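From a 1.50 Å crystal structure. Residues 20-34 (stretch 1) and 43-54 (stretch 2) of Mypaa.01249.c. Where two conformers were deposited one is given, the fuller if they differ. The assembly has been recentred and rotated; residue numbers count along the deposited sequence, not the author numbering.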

# COMPACT_ATOMS: atom_id res chain seq x y z
N VAL A 20 7.23 -3.08 8.08
CA VAL A 20 6.27 -4.09 7.69
C VAL A 20 5.90 -3.87 6.26
O VAL A 20 5.54 -2.73 5.91
CB VAL A 20 4.99 -4.03 8.57
CG1 VAL A 20 3.91 -5.02 8.06
CG2 VAL A 20 5.34 -4.36 10.02
N ILE A 21 5.95 -4.90 5.42
CA ILE A 21 5.65 -4.81 3.98
C ILE A 21 4.64 -5.88 3.63
O ILE A 21 4.94 -7.07 3.81
CB ILE A 21 6.92 -5.04 3.08
CG1 ILE A 21 8.07 -4.10 3.50
CG2 ILE A 21 6.56 -4.83 1.57
CD1 ILE A 21 9.34 -4.27 2.64
N THR A 22 3.48 -5.52 3.10
CA THR A 22 2.56 -6.53 2.60
C THR A 22 3.02 -6.96 1.21
O THR A 22 3.47 -6.14 0.40
CB THR A 22 1.13 -6.04 2.58
OG1 THR A 22 1.00 -4.95 1.65
CG2 THR A 22 0.65 -5.57 3.99
N GLY A 23 2.93 -8.26 0.94
CA GLY A 23 3.38 -8.74 -0.37
C GLY A 23 2.47 -9.66 -1.03
O GLY A 23 1.62 -10.27 -0.41
N ALA A 24 2.65 -9.76 -2.35
CA ALA A 24 1.89 -10.63 -3.21
C ALA A 24 2.83 -11.66 -3.85
O ALA A 24 2.45 -12.29 -4.85
CB ALA A 24 1.16 -9.76 -4.26
N ASN A 25 4.00 -11.88 -3.23
CA ASN A 25 5.08 -12.82 -3.69
C ASN A 25 5.46 -12.52 -5.14
O ASN A 25 5.65 -13.40 -6.00
CB ASN A 25 4.73 -14.30 -3.40
CG ASN A 25 5.19 -14.76 -1.98
OD1 ASN A 25 6.34 -14.54 -1.56
ND2 ASN A 25 4.28 -15.38 -1.24
N SER A 26 5.57 -11.22 -5.38
CA SER A 26 5.95 -10.71 -6.64
C SER A 26 7.18 -9.81 -6.46
O SER A 26 7.63 -9.48 -5.33
CB SER A 26 4.78 -9.97 -7.27
OG SER A 26 5.01 -9.77 -8.65
N GLY A 27 7.69 -9.43 -7.59
CA GLY A 27 8.92 -8.78 -7.70
C GLY A 27 8.98 -7.46 -6.97
O GLY A 27 9.96 -7.17 -6.36
N LEU A 28 7.94 -6.65 -7.09
CA LEU A 28 7.94 -5.31 -6.52
C LEU A 28 8.21 -5.34 -5.00
O LEU A 28 9.11 -4.65 -4.50
CB LEU A 28 6.56 -4.65 -6.80
CG LEU A 28 6.36 -3.24 -6.30
CD1 LEU A 28 7.38 -2.27 -6.92
CD2 LEU A 28 4.91 -2.78 -6.66
N GLY A 29 7.43 -6.17 -4.32
CA GLY A 29 7.58 -6.36 -2.88
C GLY A 29 8.92 -6.93 -2.50
O GLY A 29 9.54 -6.49 -1.50
N ALA A 30 9.38 -7.91 -3.25
CA ALA A 30 10.64 -8.57 -2.95
C ALA A 30 11.80 -7.59 -3.03
O ALA A 30 12.66 -7.59 -2.14
CB ALA A 30 10.88 -9.74 -3.87
N VAL A 31 11.85 -6.76 -4.06
CA VAL A 31 12.93 -5.79 -4.21
C VAL A 31 12.86 -4.72 -3.12
O VAL A 31 13.87 -4.30 -2.56
CB VAL A 31 12.98 -5.16 -5.61
CG1 VAL A 31 14.05 -4.04 -5.68
CG2 VAL A 31 13.23 -6.24 -6.69
N THR A 32 11.64 -4.29 -2.78
CA THR A 32 11.47 -3.29 -1.75
C THR A 32 12.07 -3.83 -0.42
O THR A 32 12.83 -3.14 0.26
CB THR A 32 10.01 -2.90 -1.57
OG1 THR A 32 9.46 -2.46 -2.84
CG2 THR A 32 9.86 -1.78 -0.57
N ALA A 33 11.71 -5.07 -0.08
CA ALA A 33 12.25 -5.73 1.11
C ALA A 33 13.75 -5.89 1.05
O ALA A 33 14.45 -5.59 2.03
CB ALA A 33 11.58 -7.10 1.29
N ARG A 34 14.24 -6.37 -0.10
CA ARG A 34 15.67 -6.63 -0.30
C ARG A 34 16.49 -5.37 -0.03
O ARG A 34 17.53 -5.40 0.66
CB ARG A 34 15.93 -7.19 -1.71
CG ARG A 34 17.35 -7.56 -2.01
CD ARG A 34 17.53 -7.81 -3.51
NE ARG A 34 17.58 -6.54 -4.27
CZ ARG A 34 17.33 -6.40 -5.57
NH1 ARG A 34 16.95 -7.44 -6.33
NH2 ARG A 34 17.47 -5.21 -6.12
N VAL A 43 12.91 -6.27 8.45
CA VAL A 43 11.75 -6.30 7.55
C VAL A 43 10.84 -7.46 7.91
O VAL A 43 11.33 -8.58 8.13
CB VAL A 43 12.16 -6.42 6.07
CG1 VAL A 43 10.93 -6.46 5.16
CG2 VAL A 43 13.09 -5.27 5.65
N ILE A 44 9.56 -7.18 8.05
CA ILE A 44 8.53 -8.21 8.25
C ILE A 44 7.69 -8.24 6.97
O ILE A 44 6.95 -7.28 6.69
CB ILE A 44 7.66 -7.89 9.46
CG1 ILE A 44 8.51 -7.85 10.74
CG2 ILE A 44 6.52 -8.91 9.60
CD1 ILE A 44 7.79 -7.22 11.93
N MET A 45 7.86 -9.30 6.18
CA MET A 45 7.10 -9.49 4.96
C MET A 45 5.87 -10.29 5.30
O MET A 45 5.96 -11.42 5.80
CB MET A 45 7.92 -10.25 3.92
CG MET A 45 7.15 -10.67 2.70
SD MET A 45 6.72 -9.26 1.74
CE MET A 45 8.33 -8.44 2.06
N ALA A 46 4.70 -9.73 5.00
CA ALA A 46 3.41 -10.29 5.39
C ALA A 46 2.69 -10.76 4.13
O ALA A 46 2.29 -9.93 3.30
CB ALA A 46 2.62 -9.23 6.14
N VAL A 47 2.59 -12.09 3.96
CA VAL A 47 2.18 -12.71 2.71
C VAL A 47 1.23 -13.88 2.94
O VAL A 47 1.24 -14.48 4.01
CB VAL A 47 3.39 -13.21 1.91
CG1 VAL A 47 4.28 -12.02 1.53
CG2 VAL A 47 4.21 -14.30 2.65
N ARG A 48 0.44 -14.21 1.92
CA ARG A 48 -0.50 -15.32 1.98
C ARG A 48 0.23 -16.65 1.95
O ARG A 48 -0.08 -17.57 2.74
CB ARG A 48 -1.48 -15.25 0.81
CG ARG A 48 -2.66 -16.24 0.83
CD ARG A 48 -3.44 -16.20 -0.50
NE ARG A 48 -4.82 -16.70 -0.42
CZ ARG A 48 -5.92 -15.93 -0.47
NH1 ARG A 48 -5.84 -14.61 -0.59
NH2 ARG A 48 -7.11 -16.50 -0.40
N ASP A 49 1.18 -16.77 1.03
CA ASP A 49 1.91 -18.03 0.79
C ASP A 49 3.28 -17.91 1.44
O ASP A 49 4.26 -17.41 0.84
CB ASP A 49 2.04 -18.33 -0.72
CG ASP A 49 2.72 -19.66 -1.02
OD1 ASP A 49 3.40 -20.26 -0.14
OD2 ASP A 49 2.56 -20.14 -2.18
N THR A 50 3.33 -18.33 2.68
CA THR A 50 4.55 -18.22 3.48
C THR A 50 5.65 -19.19 3.06
O THR A 50 6.83 -18.90 3.26
CB THR A 50 4.28 -18.35 4.98
OG1 THR A 50 3.71 -19.64 5.25
CG2 THR A 50 3.36 -17.24 5.51
N ARG A 51 5.31 -20.32 2.46
CA ARG A 51 6.32 -21.24 1.99
C ARG A 51 7.14 -20.57 0.87
O ARG A 51 8.38 -20.59 0.89
CB ARG A 51 5.68 -22.55 1.51
N LYS A 52 6.44 -19.98 -0.09
CA LYS A 52 7.10 -19.27 -1.19
C LYS A 52 7.88 -18.07 -0.63
O LYS A 52 9.01 -17.82 -1.03
CB LYS A 52 6.06 -18.78 -2.18
CG LYS A 52 6.58 -18.14 -3.44
CD LYS A 52 5.41 -17.80 -4.39
CE LYS A 52 5.84 -16.97 -5.60
NZ LYS A 52 4.65 -16.33 -6.28
N GLY A 53 7.25 -17.34 0.28
CA GLY A 53 7.91 -16.17 0.88
C GLY A 53 9.22 -16.51 1.58
O GLY A 53 10.24 -15.84 1.39
N GLU A 54 9.18 -17.56 2.40
CA GLU A 54 10.37 -17.96 3.14
C GLU A 54 11.46 -18.46 2.19
O GLU A 54 12.64 -18.18 2.40
CB GLU A 54 9.99 -19.01 4.19
CG GLU A 54 11.12 -19.60 4.98
CD GLU A 54 11.83 -18.60 5.86
OE1 GLU A 54 11.38 -17.46 6.01
OE2 GLU A 54 12.85 -19.02 6.44
O HOH W 1 -0.06 -9.59 1.76
O HOH W 2 0.38 -12.56 -0.54
O HOH W 3 1.53 -14.96 -1.30

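The two stretches meet first as neighbouring parallel strands, with Val-20, Ile-21 and Thr-22 paired with Ile-44, Met-45 and Ala-46. Backbone hydrogen bonds link them in the alternating parallel pattern: Ile-21 N donates to Ile-44 O (2.9 Å), Ala-46 N to Ile-21 O (2.9 Å), and Gly-23 N to Ala-46 O (3.0 Å). All three are nearly straight.

The face carrying Ile-21 and Met-45 is covered by helix 27-34, which runs nearly antiparallel to strand 43-47 with the axes 9.6 Å apart. Here Met-45 bends at its p chi2 and chi3, and its methyl CE settles between the strand and the helix, 3.8 Å from Ile-21 CB and 3.6 Å from Ala-33 CB. The small Ala-33 also meets Val-43, its CB lying 4.0 Å from Val-43 CG1, while Ile-21 CD1 reaches the same CG1 at 3.7 Å. Bare backbone makes room for the sulfur: Met-45 SD lies 4.0 Å from Gly-23 CA, and a CB on that glycine would fall 2.8 Å from SD, a clash. On the face of Val-20 and Ile-44 the fit is looser, with Val-20 CG2 4.2 Å from Ile-44 CD1.

Beyond the strands, Asn-25 projects toward the start of the second helix. Its ND2 donates to Asp-49 O (2.9 Å), and its OD1 rests 3.3 Å from Gly-53 CA; a CB on this glycine would be crowded by Val-47 CG2, at 3.1 Å. Lys-52, extended with every chi in t, returns from the helix to donate from NZ to Asn-25 O (3.1 Å). Asp-49 caps this helix, its OD1 accepting from Lys-52 N (3.1 Å). Three waters add bridges between the stretches: one donates to Gly-23 O and Ala-46 O, a second joins Gly-23 O to Arg-48 N, and a third accepts from both Asn-25 ND2 and Asp-49 N.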